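Local coordinates for USP37 protein (Homo sapiens, PDB 3U12) that probably cleaves ubiquitin from its conjugates as a cysteine-type deubiquitinase, and is represented here by its N-terminal pleckstrin homology domain, at residues Gly24-Arg29 / Leu98-Val103; Ser42-Glu47 / Val55-Thr60; Phe67-Asn72 / Leu90-Asn95. All coordinates share one frame; numbering follows the deposited sequence.

Interaction 1: Gly24-Arg29 / Leu98-Val103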
loop_
_atom_site.group_PDB
_atom_site.type_symbol
_atom_site.label_atom_id
_atom_site.label_comp_id
_atom_site.label_asym_id
_atom_site.label_seq_id
_atom_site.Cartn_x
_atom_site.Cartn_y
_atom_site.Cartn_z
ATOM N N GLY A 24 -4.794 5.111 7.134
ATOM C CA GLY A 24 -5.218 6.367 6.525
ATOM C C GLY A 24 -6.260 6.190 5.441
ATOM O O GLY A 24 -6.573 5.059 5.075
ATOM N N PRO A 25 -6.804 7.293 4.878
ATOM C CA PRO A 25 -7.737 7.142 3.753
ATOM C C PRO A 25 -7.037 6.418 2.594
ATOM O O PRO A 25 -5.878 6.709 2.276
ATOM C CB PRO A 25 -8.112 8.585 3.401
ATOM C CG PRO A 25 -7.755 9.391 4.616
ATOM C CD PRO A 25 -6.532 8.721 5.156
ATOM N N ILE A 26 -7.726 5.438 2.016
ATOM C CA ILE A 26 -7.222 4.599 0.933
ATOM C C ILE A 26 -8.084 4.715 -0.337
ATOM O O ILE A 26 -9.304 4.672 -0.259
ATOM C CB ILE A 26 -7.116 3.117 1.406
ATOM C CG1 ILE A 26 -5.977 2.954 2.462
ATOM C CG2 ILE A 26 -6.910 2.127 0.209
ATOM C CD1 ILE A 26 -5.986 1.576 3.205
ATOM N N ARG A 27 -7.421 4.830 -1.506
ATOM C CA ARG A 27 -8.066 4.873 -2.813
ATOM C C ARG A 27 -7.308 3.884 -3.690
ATOM O O ARG A 27 -6.082 3.879 -3.683
ATOM C CB ARG A 27 -7.967 6.285 -3.418
ATOM C CG ARG A 27 -9.238 6.754 -4.084
ATOM C CD ARG A 27 -8.966 7.843 -5.103
ATOM N NE ARG A 27 -8.592 7.275 -6.399
ATOM C CZ ARG A 27 -7.455 7.534 -7.039
ATOM N NH1 ARG A 27 -6.573 8.383 -6.523
ATOM N NH2 ARG A 27 -7.199 6.960 -8.206
ATOM N N ILE A 28 -8.028 3.023 -4.414
ATOM C CA ILE A 28 -7.386 2.031 -5.272
ATOM C C ILE A 28 -7.968 2.082 -6.691
ATOM O O ILE A 28 -9.162 2.330 -6.869
ATOM C CB ILE A 28 -7.527 0.598 -4.636
ATOM C CG1 ILE A 28 -6.783 0.517 -3.256
ATOM C CG2 ILE A 28 -7.009 -0.519 -5.572
ATOM C CD1 ILE A 28 -7.165 -0.652 -2.464
ATOM N N ARG A 29 -7.118 1.841 -7.689
ATOM C CA ARG A 29 -7.506 1.730 -9.088
ATOM C C ARG A 29 -6.954 0.362 -9.531
ATOM O O ARG A 29 -5.735 0.182 -9.610
ATOM C CB ARG A 29 -6.952 2.908 -9.916
ATOM C CG ARG A 29 -7.139 2.777 -11.430
ATOM C CD ARG A 29 -6.817 4.062 -12.197
ATOM N NE ARG A 29 -5.500 4.626 -11.873
ATOM C CZ ARG A 29 -4.356 4.259 -12.443
ATOM N NH1 ARG A 29 -4.342 3.311 -13.373
ATOM N NH2 ARG A 29 -3.215 4.832 -12.085
ATOM N N LEU A 98 -2.398 1.811 -5.880
ATOM C CA LEU A 98 -2.867 1.871 -4.499
ATOM C C LEU A 98 -2.347 3.115 -3.839
ATOM O O LEU A 98 -1.131 3.340 -3.812
ATOM C CB LEU A 98 -2.399 0.642 -3.697
ATOM C CG LEU A 98 -3.035 -0.718 -4.064
ATOM C CD1 LEU A 98 -2.380 -1.333 -5.291
ATOM C CD2 LEU A 98 -2.877 -1.694 -2.937
ATOM N N SER A 99 -3.256 3.907 -3.278
ATOM C CA SER A 99 -2.893 5.130 -2.576
ATOM C C SER A 99 -3.370 5.118 -1.135
ATOM O O SER A 99 -4.452 4.613 -0.833
ATOM C CB SER A 99 -3.439 6.347 -3.307
ATOM O OG SER A 99 -2.750 6.490 -4.532
ATOM N N ILE A 100 -2.541 5.660 -0.247
ATOM C CA ILE A 100 -2.865 5.776 1.175
ATOM C C ILE A 100 -2.396 7.159 1.598
ATOM O O ILE A 100 -1.258 7.552 1.317
ATOM C CB ILE A 100 -2.348 4.606 2.058
ATOM C CG1 ILE A 100 -2.893 4.737 3.524
ATOM C CG2 ILE A 100 -0.819 4.491 2.015
ATOM C CD1 ILE A 100 -2.775 3.469 4.420
ATOM N N ASP A 101 -3.317 7.927 2.176
ATOM C CA ASP A 101 -3.065 9.323 2.505
ATOM C C ASP A 101 -2.960 9.574 4.007
ATOM O O ASP A 101 -3.305 8.699 4.802
ATOM C CB ASP A 101 -4.189 10.176 1.883
ATOM C CG ASP A 101 -3.826 11.642 1.713
ATOM O OD1 ASP A 101 -2.621 11.944 1.574
ATOM O OD2 ASP A 101 -4.740 12.482 1.741
ATOM N N LYS A 102 -2.436 10.764 4.390
ATOM C CA LYS A 102 -2.317 11.232 5.772
ATOM C C LYS A 102 -1.588 10.228 6.703
ATOM O O LYS A 102 -1.943 10.085 7.873
ATOM C CB LYS A 102 -3.723 11.582 6.329
ATOM C CG LYS A 102 -4.416 12.719 5.581
ATOM C CD LYS A 102 -5.832 12.954 6.112
ATOM C CE LYS A 102 -6.584 14.022 5.349
ATOM N NZ LYS A 102 -6.014 15.380 5.559
ATOM N N VAL A 103 -0.551 9.566 6.184
ATOM C CA VAL A 103 0.249 8.611 6.957
ATOM C C VAL A 103 1.325 9.373 7.712
ATOM O O VAL A 103 2.030 10.146 7.065
ATOM C CB VAL A 103 0.878 7.545 6.018
ATOM C CG1 VAL A 103 1.677 6.507 6.799
ATOM C CG2 VAL A 103 -0.194 6.868 5.157
#
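Gly24 starts the pairing with Asp101 by a CA-H...O contact, its CA 3.5 Å from Asp101 O, at a corner where the chain turns between strands. With phi 155° and psi 175° its backbone leaves no place for a CB, which would run into that same carbonyl. Pro25 lays its CD against Asp101 O, and its own carbonyl O accepts from Asp101 N at 2.8 Å. The carboxylate of Asp101 looks elsewhere, to Arg87 in a salt bridge and to Ser81. Ile26 and Ile100 form a non-hydrogen-bonded pair and lie side by side, CG1 to CG1 at 3.7 Å; Ile100 has CG1 anti to its backbone N (chi1 -173°), which swings CD1 along Ile26 as far as Gly24 N. Arg27 then makes the hydrogen-bonded pair with Ser99: Arg27 N gives to Ser99 O at 3.1 Å, and Ser99 N gives back to Arg27 O at 2.9 Å. Their side chains leave by the face that bears neither isoleucine. Ile28 repeats the pattern of Ile26, its CG1 4.0 Å from Leu98 CG, both side chains pointing the same way. All four apolar side chains lie on one face, where Phe43 packs on Ile26, Leu98 and Ile100 and Val56 meets Ile28. This antiparallel pairing joins strand 25-30 to strand 97-104, which leads into helix 105-119, as in the curled beta barrel with C-terminal helix of the pleckstrin homology fold.

Interaction 2: Ser42-Glu47 / Val55-Thr60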
loop_
_atom_site.group_PDB
_atom_site.type_symbol
_atom_site.label_atom_id
_atom_site.label_comp_id
_atom_site.label_asym_id
_atom_site.label_seq_id
_atom_site.Cartn_x
_atom_site.Cartn_y
_atom_site.Cartn_z
ATOM N N SER A 42 -6.308 0.365 6.301
ATOM C CA SER A 42 -4.899 0.109 6.495
ATOM C C SER A 42 -4.324 -0.784 5.391
ATOM O O SER A 42 -5.078 -1.519 4.739
ATOM C CB SER A 42 -4.679 -0.534 7.868
ATOM O OG SER A 42 -5.182 -1.863 7.876
ATOM N N PHE A 43 -2.998 -0.665 5.172
ATOM C CA PHE A 43 -2.159 -1.514 4.334
ATOM C C PHE A 43 -1.355 -2.352 5.338
ATOM O O PHE A 43 -0.737 -1.784 6.234
ATOM C CB PHE A 43 -1.167 -0.703 3.494
ATOM C CG PHE A 43 -1.719 -0.003 2.272
ATOM C CD1 PHE A 43 -3.042 -0.185 1.878
ATOM C CD2 PHE A 43 -0.907 0.819 1.498
ATOM C CE1 PHE A 43 -3.554 0.495 0.760
ATOM C CE2 PHE A 43 -1.414 1.464 0.368
ATOM C CZ PHE A 43 -2.734 1.331 0.031
ATOM N N GLU A 44 -1.354 -3.673 5.194
ATOM C CA GLU A 44 -0.602 -4.545 6.110
ATOM C C GLU A 44 0.225 -5.500 5.270
ATOM O O GLU A 44 -0.302 -6.083 4.320
ATOM C CB GLU A 44 -1.587 -5.369 6.959
ATOM C CG GLU A 44 -0.945 -6.279 7.996
ATOM C CD GLU A 44 -1.921 -7.051 8.865
ATOM O OE1 GLU A 44 -2.941 -7.541 8.335
ATOM O OE2 GLU A 44 -1.637 -7.216 10.071
ATOM N N ILE A 45 1.483 -5.723 5.660
ATOM C CA ILE A 45 2.295 -6.686 4.931
ATOM C C ILE A 45 2.012 -8.098 5.477
ATOM O O ILE A 45 2.020 -8.294 6.698
ATOM C CB ILE A 45 3.807 -6.343 5.041
ATOM C CG1 ILE A 45 4.170 -4.980 4.350
ATOM C CG2 ILE A 45 4.685 -7.491 4.504
ATOM C CD1 ILE A 45 3.763 -4.829 2.828
ATOM N N VAL A 46 1.834 -9.080 4.570
ATOM C CA VAL A 46 1.695 -10.497 4.951
ATOM C C VAL A 46 2.685 -11.333 4.108
ATOM O O VAL A 46 3.178 -10.834 3.117
ATOM C CB VAL A 46 0.245 -11.059 4.844
ATOM C CG1 VAL A 46 -0.709 -10.323 5.784
ATOM C CG2 VAL A 46 -0.259 -11.044 3.399
ATOM N N GLU A 47 2.915 -12.602 4.456
ATOM C CA GLU A 47 3.825 -13.435 3.667
ATOM C C GLU A 47 3.590 -14.913 3.816
ATOM O O GLU A 47 2.935 -15.368 4.760
ATOM C CB GLU A 47 5.310 -13.125 4.007
ATOM C CG GLU A 47 5.787 -13.659 5.345
ATOM C CD GLU A 47 7.132 -13.141 5.829
ATOM O OE1 GLU A 47 7.895 -12.565 5.017
ATOM O OE2 GLU A 47 7.416 -13.304 7.037
ATOM N N VAL A 55 -2.268 -6.600 2.270
ATOM C CA VAL A 55 -3.687 -6.712 2.574
ATOM C C VAL A 55 -4.243 -5.316 2.802
ATOM O O VAL A 55 -3.683 -4.537 3.581
ATOM C CB VAL A 55 -3.996 -7.619 3.786
ATOM C CG1 VAL A 55 -5.508 -7.792 3.960
ATOM C CG2 VAL A 55 -3.342 -8.976 3.622
ATOM N N VAL A 56 -5.381 -5.032 2.162
ATOM C CA VAL A 56 -6.107 -3.775 2.326
ATOM C C VAL A 56 -7.330 -4.069 3.201
ATOM O O VAL A 56 -8.236 -4.786 2.780
ATOM C CB VAL A 56 -6.507 -3.157 0.959
ATOM C CG1 VAL A 56 -7.364 -1.897 1.150
ATOM C CG2 VAL A 56 -5.269 -2.858 0.105
ATOM N N HIS A 57 -7.342 -3.531 4.417
ATOM C CA HIS A 57 -8.481 -3.683 5.341
ATOM C C HIS A 57 -9.165 -2.324 5.415
ATOM O O HIS A 57 -8.487 -1.288 5.516
ATOM C CB HIS A 57 -8.001 -3.989 6.772
ATOM C CG HIS A 57 -7.386 -5.331 7.000
ATOM N ND1 HIS A 57 -6.015 -5.500 6.978
ATOM C CD2 HIS A 57 -7.957 -6.469 7.462
ATOM C CE1 HIS A 57 -5.799 -6.746 7.361
ATOM N NE2 HIS A 57 -6.949 -7.377 7.649
ATOM N N TYR A 58 -10.486 -2.318 5.402
ATOM C CA TYR A 58 -11.246 -1.086 5.552
ATOM C C TYR A 58 -11.901 -1.079 6.909
ATOM O O TYR A 58 -12.288 -2.138 7.409
ATOM C CB TYR A 58 -12.304 -0.937 4.455
ATOM C CG TYR A 58 -11.713 -0.752 3.075
ATOM C CD1 TYR A 58 -10.902 0.343 2.782
ATOM C CD2 TYR A 58 -12.019 -1.635 2.040
ATOM C CE1 TYR A 58 -10.355 0.516 1.515
ATOM C CE2 TYR A 58 -11.484 -1.465 0.765
ATOM C CZ TYR A 58 -10.680 -0.369 0.500
ATOM O OH TYR A 58 -10.138 -0.210 -0.748
ATOM N N ASN A 59 -12.006 0.116 7.520
ATOM C CA ASN A 59 -12.679 0.303 8.807
ATOM C C ASN A 59 -14.131 -0.167 8.740
ATOM O O ASN A 59 -14.577 -0.779 9.695
ATOM C CB ASN A 59 -12.646 1.770 9.251
ATOM C CG ASN A 59 -11.322 2.243 9.778
ATOM O OD1 ASN A 59 -10.267 1.633 9.574
ATOM N ND2 ASN A 59 -11.355 3.368 10.461
ATOM N N THR A 60 -14.847 0.087 7.617
ATOM C CA THR A 60 -16.257 -0.301 7.429
ATOM C C THR A 60 -16.462 -1.826 7.381
ATOM O O THR A 60 -17.585 -2.283 7.549
ATOM C CB THR A 60 -16.891 0.367 6.192
ATOM O OG1 THR A 60 -15.963 0.375 5.111
ATOM C CG2 THR A 60 -17.385 1.776 6.470
#
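Phe43 and Val56 point the same way from neighbouring strands of a beta hairpin, 39-48 with 51-58, in the curled sheet of the pleckstrin homology fold. They form a non-hydrogen-bonded pair, and Val56 CG2 comes to the Phe43 ring obliquely, 3.8 Å from CE1. That ring also meets Ile26 and Leu54, so this face of the hairpin belongs to the core. The other face carries Ser42, Glu44, Val55 and His57. Val55 spreads its two methyls between two neighbours: CG1 sits over one face of the His57 ring, 3.5 Å above its plane and offset toward the rim, while CG2 meets both methyls of Val46, whose side chain crosses it at about a right angle. Ser42 OG stands beside His57 CB at 3.7 Å. Beneath these side chains the backbone is held by pairs of bonds, Ser42 with His57 and Glu44 with Val55, the straightest running from Val55 N to Glu44 O at 2.9 Å with 174° at the hydrogen. Glu44 reaches out fully extended to CD, with CG anti to the backbone N (chi1 -178°). Its carboxylate is turned 65° from the imidazole plane, and OE1 arrives at the ring's edge, near its plane, 3.1 Å from His57 CE1.

Interaction 3: Phe67-Asn72 / Leu90-Asn95. With SO4 (sulfate ion), chain C; SO4 (sulfate ion), chain D.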
loop_
_atom_site.group_PDB
_atom_site.type_symbol
_atom_site.label_atom_id
_atom_site.label_comp_id
_atom_site.label_asym_id
_atom_site.label_seq_id
_atom_site.Cartn_x
_atom_site.Cartn_y
_atom_site.Cartn_z
ATOM N N PHE A 67 -3.026 -7.996 -2.615
ATOM C CA PHE A 67 -2.269 -7.641 -3.799
ATOM C C PHE A 67 -0.885 -8.196 -3.590
ATOM O O PHE A 67 -0.240 -7.896 -2.571
ATOM C CB PHE A 67 -2.224 -6.101 -3.899
ATOM C CG PHE A 67 -3.582 -5.469 -4.108
ATOM C CD1 PHE A 67 -4.000 -5.085 -5.379
ATOM C CD2 PHE A 67 -4.430 -5.218 -3.028
ATOM C CE1 PHE A 67 -5.246 -4.473 -5.570
ATOM C CE2 PHE A 67 -5.685 -4.628 -3.224
ATOM C CZ PHE A 67 -6.071 -4.239 -4.490
ATOM N N GLN A 68 -0.420 -9.003 -4.536
ATOM C CA GLN A 68 0.940 -9.551 -4.510
ATOM C C GLN A 68 1.963 -8.431 -4.683
ATOM O O GLN A 68 1.737 -7.531 -5.487
ATOM C CB GLN A 68 1.144 -10.611 -5.602
ATOM C CG GLN A 68 2.527 -11.273 -5.475
ATOM C CD GLN A 68 2.705 -12.483 -6.343
ATOM O OE1 GLN A 68 1.807 -13.316 -6.475
ATOM N NE2 GLN A 68 3.888 -12.613 -6.931
ATOM N N LEU A 69 3.083 -8.495 -3.922
ATOM C CA LEU A 69 4.177 -7.528 -3.998
ATOM C C LEU A 69 5.421 -8.137 -4.604
ATOM O O LEU A 69 6.040 -7.486 -5.432
ATOM C CB LEU A 69 4.508 -6.914 -2.628
ATOM C CG LEU A 69 3.380 -6.105 -1.988
ATOM C CD1 LEU A 69 3.818 -5.618 -0.605
ATOM C CD2 LEU A 69 2.962 -4.915 -2.873
ATOM N N SER A 70 5.791 -9.375 -4.208
ATOM C CA SER A 70 6.993 -10.064 -4.733
ATOM C C SER A 70 6.897 -10.207 -6.249
ATOM O O SER A 70 5.859 -10.678 -6.756
ATOM C CB SER A 70 7.140 -11.446 -4.106
ATOM O OG SER A 70 7.434 -11.335 -2.726
ATOM N N HIS A 71 7.935 -9.705 -6.966
ATOM C CA HIS A 71 8.038 -9.671 -8.436
ATOM C C HIS A 71 6.802 -8.978 -9.043
ATOM O O HIS A 71 6.368 -9.384 -10.122
ATOM C CB HIS A 71 8.173 -11.113 -9.030
ATOM C CG HIS A 71 9.342 -11.884 -8.502
ATOM N ND1 HIS A 71 10.638 -11.558 -8.849
ATOM C CD2 HIS A 71 9.366 -12.948 -7.669
ATOM C CE1 HIS A 71 11.412 -12.429 -8.220
ATOM N NE2 HIS A 71 10.692 -13.281 -7.492
ATOM N N ASN A 72 6.204 -7.988 -8.329
ATOM C CA ASN A 72 4.977 -7.320 -8.790
ATOM C C ASN A 72 4.952 -5.806 -8.497
ATOM O O ASN A 72 3.946 -5.158 -8.760
ATOM C CB ASN A 72 3.719 -8.014 -8.208
ATOM C CG ASN A 72 2.426 -7.706 -8.952
ATOM O OD1 ASN A 72 2.418 -7.507 -10.161
ATOM N ND2 ASN A 72 1.295 -7.649 -8.250
ATOM N N LEU A 90 1.660 3.384 -4.525
ATOM C CA LEU A 90 2.231 2.124 -4.972
ATOM C C LEU A 90 1.603 1.702 -6.291
ATOM O O LEU A 90 0.400 1.445 -6.338
ATOM C CB LEU A 90 1.940 1.062 -3.897
ATOM C CG LEU A 90 2.328 -0.395 -4.185
ATOM C CD1 LEU A 90 3.831 -0.558 -4.374
ATOM C CD2 LEU A 90 1.830 -1.310 -3.073
ATOM N N THR A 91 2.430 1.585 -7.340
ATOM C CA THR A 91 1.999 1.060 -8.629
ATOM C C THR A 91 2.560 -0.354 -8.751
ATOM O O THR A 91 3.754 -0.578 -8.525
ATOM C CB THR A 91 2.413 1.960 -9.792
ATOM O OG1 THR A 91 2.084 3.315 -9.488
ATOM C CG2 THR A 91 1.773 1.543 -11.120
ATOM N N LEU A 92 1.704 -1.298 -9.127
ATOM C CA LEU A 92 2.097 -2.687 -9.347
ATOM C C LEU A 92 2.364 -2.942 -10.824
ATOM O O LEU A 92 1.974 -2.120 -11.637
ATOM C CB LEU A 92 1.012 -3.642 -8.794
ATOM C CG LEU A 92 0.719 -3.482 -7.278
ATOM C CD1 LEU A 92 -0.389 -4.446 -6.820
ATOM C CD2 LEU A 92 1.998 -3.620 -6.448
ATOM N N GLN A 93 3.025 -4.071 -11.176
ATOM C CA GLN A 93 3.385 -4.421 -12.556
ATOM C C GLN A 93 2.154 -4.717 -13.423
ATOM O O GLN A 93 2.222 -4.581 -14.651
ATOM C CB GLN A 93 4.418 -5.571 -12.603
ATOM C CG GLN A 93 5.822 -5.110 -12.153
ATOM C CD GLN A 93 6.920 -6.158 -12.163
ATOM O OE1 GLN A 93 6.935 -7.102 -12.968
ATOM N NE2 GLN A 93 7.940 -5.947 -11.329
ATOM N N ASP A 94 1.019 -5.055 -12.790
ATOM C CA ASP A 94 -0.226 -5.280 -13.515
ATOM C C ASP A 94 -1.027 -3.959 -13.656
ATOM O O ASP A 94 -2.170 -3.974 -14.111
ATOM C CB ASP A 94 -1.047 -6.396 -12.861
ATOM C CG ASP A 94 -1.772 -5.994 -11.602
ATOM O OD1 ASP A 94 -1.264 -5.107 -10.878
ATOM O OD2 ASP A 94 -2.816 -6.613 -11.299
ATOM N N ASN A 95 -0.408 -2.824 -13.255
ATOM C CA ASN A 95 -0.927 -1.452 -13.356
ATOM C C ASN A 95 -1.908 -1.067 -12.252
ATOM O O ASN A 95 -2.424 0.054 -12.282
ATOM C CB ASN A 95 -1.518 -1.149 -14.757
ATOM C CG ASN A 95 -0.467 -1.105 -15.831
ATOM O OD1 ASN A 95 0.624 -0.574 -15.635
ATOM N ND2 ASN A 95 -0.771 -1.670 -16.990
HETATM S S SO4 C . 10.991 -8.720 -11.122
HETATM O O1 SO4 C . 12.147 -8.552 -12.017
HETATM O O2 SO4 C . 10.096 -9.748 -11.671
HETATM O O3 SO4 C . 11.469 -9.128 -9.797
HETATM O O4 SO4 C . 10.268 -7.442 -11.004
HETATM S S SO4 D . 5.361 -15.248 -8.686
HETATM O O1 SO4 D . 6.356 -15.717 -9.662
HETATM O O2 SO4 D . 4.347 -16.290 -8.460
HETATM O O3 SO4 D . 6.040 -14.944 -7.412
HETATM O O4 SO4 D . 4.715 -14.036 -9.212
#
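His71 and Gln93 are bridged by a sulfate, the chain C ion: His71 ND1 binds its O3 at 2.7 Å with the ion at the ring's edge, and Gln93 NE2, bonded also to Ile73 O, holds its O4 at 2.8 Å. The backbone adds a direct tie between the segments, Gln93 N giving its hydrogen to Asn72 O at 2.8 Å. The same carbonyl O rests against Leu92, 3.1 Å from its CA. The Asn72 side chain, its CG anti to the backbone N (chi1 -161°), turns back along its own segment: ND2 donates to Gln68 O from above that carbonyl's plane and passes Leu92 CD1 on the way. Asn72 and Gln93 slide past each other in opposite directions, their amide planes 60° apart, with Asn72 OD1 beside Gln93 CB. Below this polar layer Leu92 points into the core. Its side chain crosses that of Phe67 at about a right angle, CD1 3.8 Å from Phe67 CB, and its CD2 meets Leu69 CD2; the latter methyl also touches Leu90 CD2. In the pleckstrin homology fold this brings the loop after strand 65-68 against the type I turn Leu92-Asn95, which links strands 85-92 and 97-104. Gln68 NE2 reaches Ser70 O almost straight (174° at the hydrogen) and almost in its own amide plane, and also gives to a second sulfate, at O4 of the chain D ion, 2.8 Å away. Replacing Gln68 with an alanine would probably leave Ser70 O without this donor and the loop freer to move, with one fewer grip on the sulfate. Both ions probably come from the crystallisation liquor.

Overall arrangement
From the N terminus, strand 25-30 comes early and waits for its partner 97-104, so interaction 1 closes the longest loop, with the other two nested inside it. Interaction 2 follows as the hairpin of 39-48 and 51-58, closing a short loop of its own. After it, in series, interaction 3 brings the loop beyond strand 65-68 against the turn that follows strand 85-92. Strands 25-30 and 39-48 are neighbours, and Ile100 CG2 touches Phe43 CE2 between interactions 1 and 2. Phe67 meets Val56 and Leu98, linking interaction 3 to both others, while Leu98 probably hydrogen-bonds Leu90. Phe43, Val56, Phe67 and Leu98 are thus where the three contacts meet.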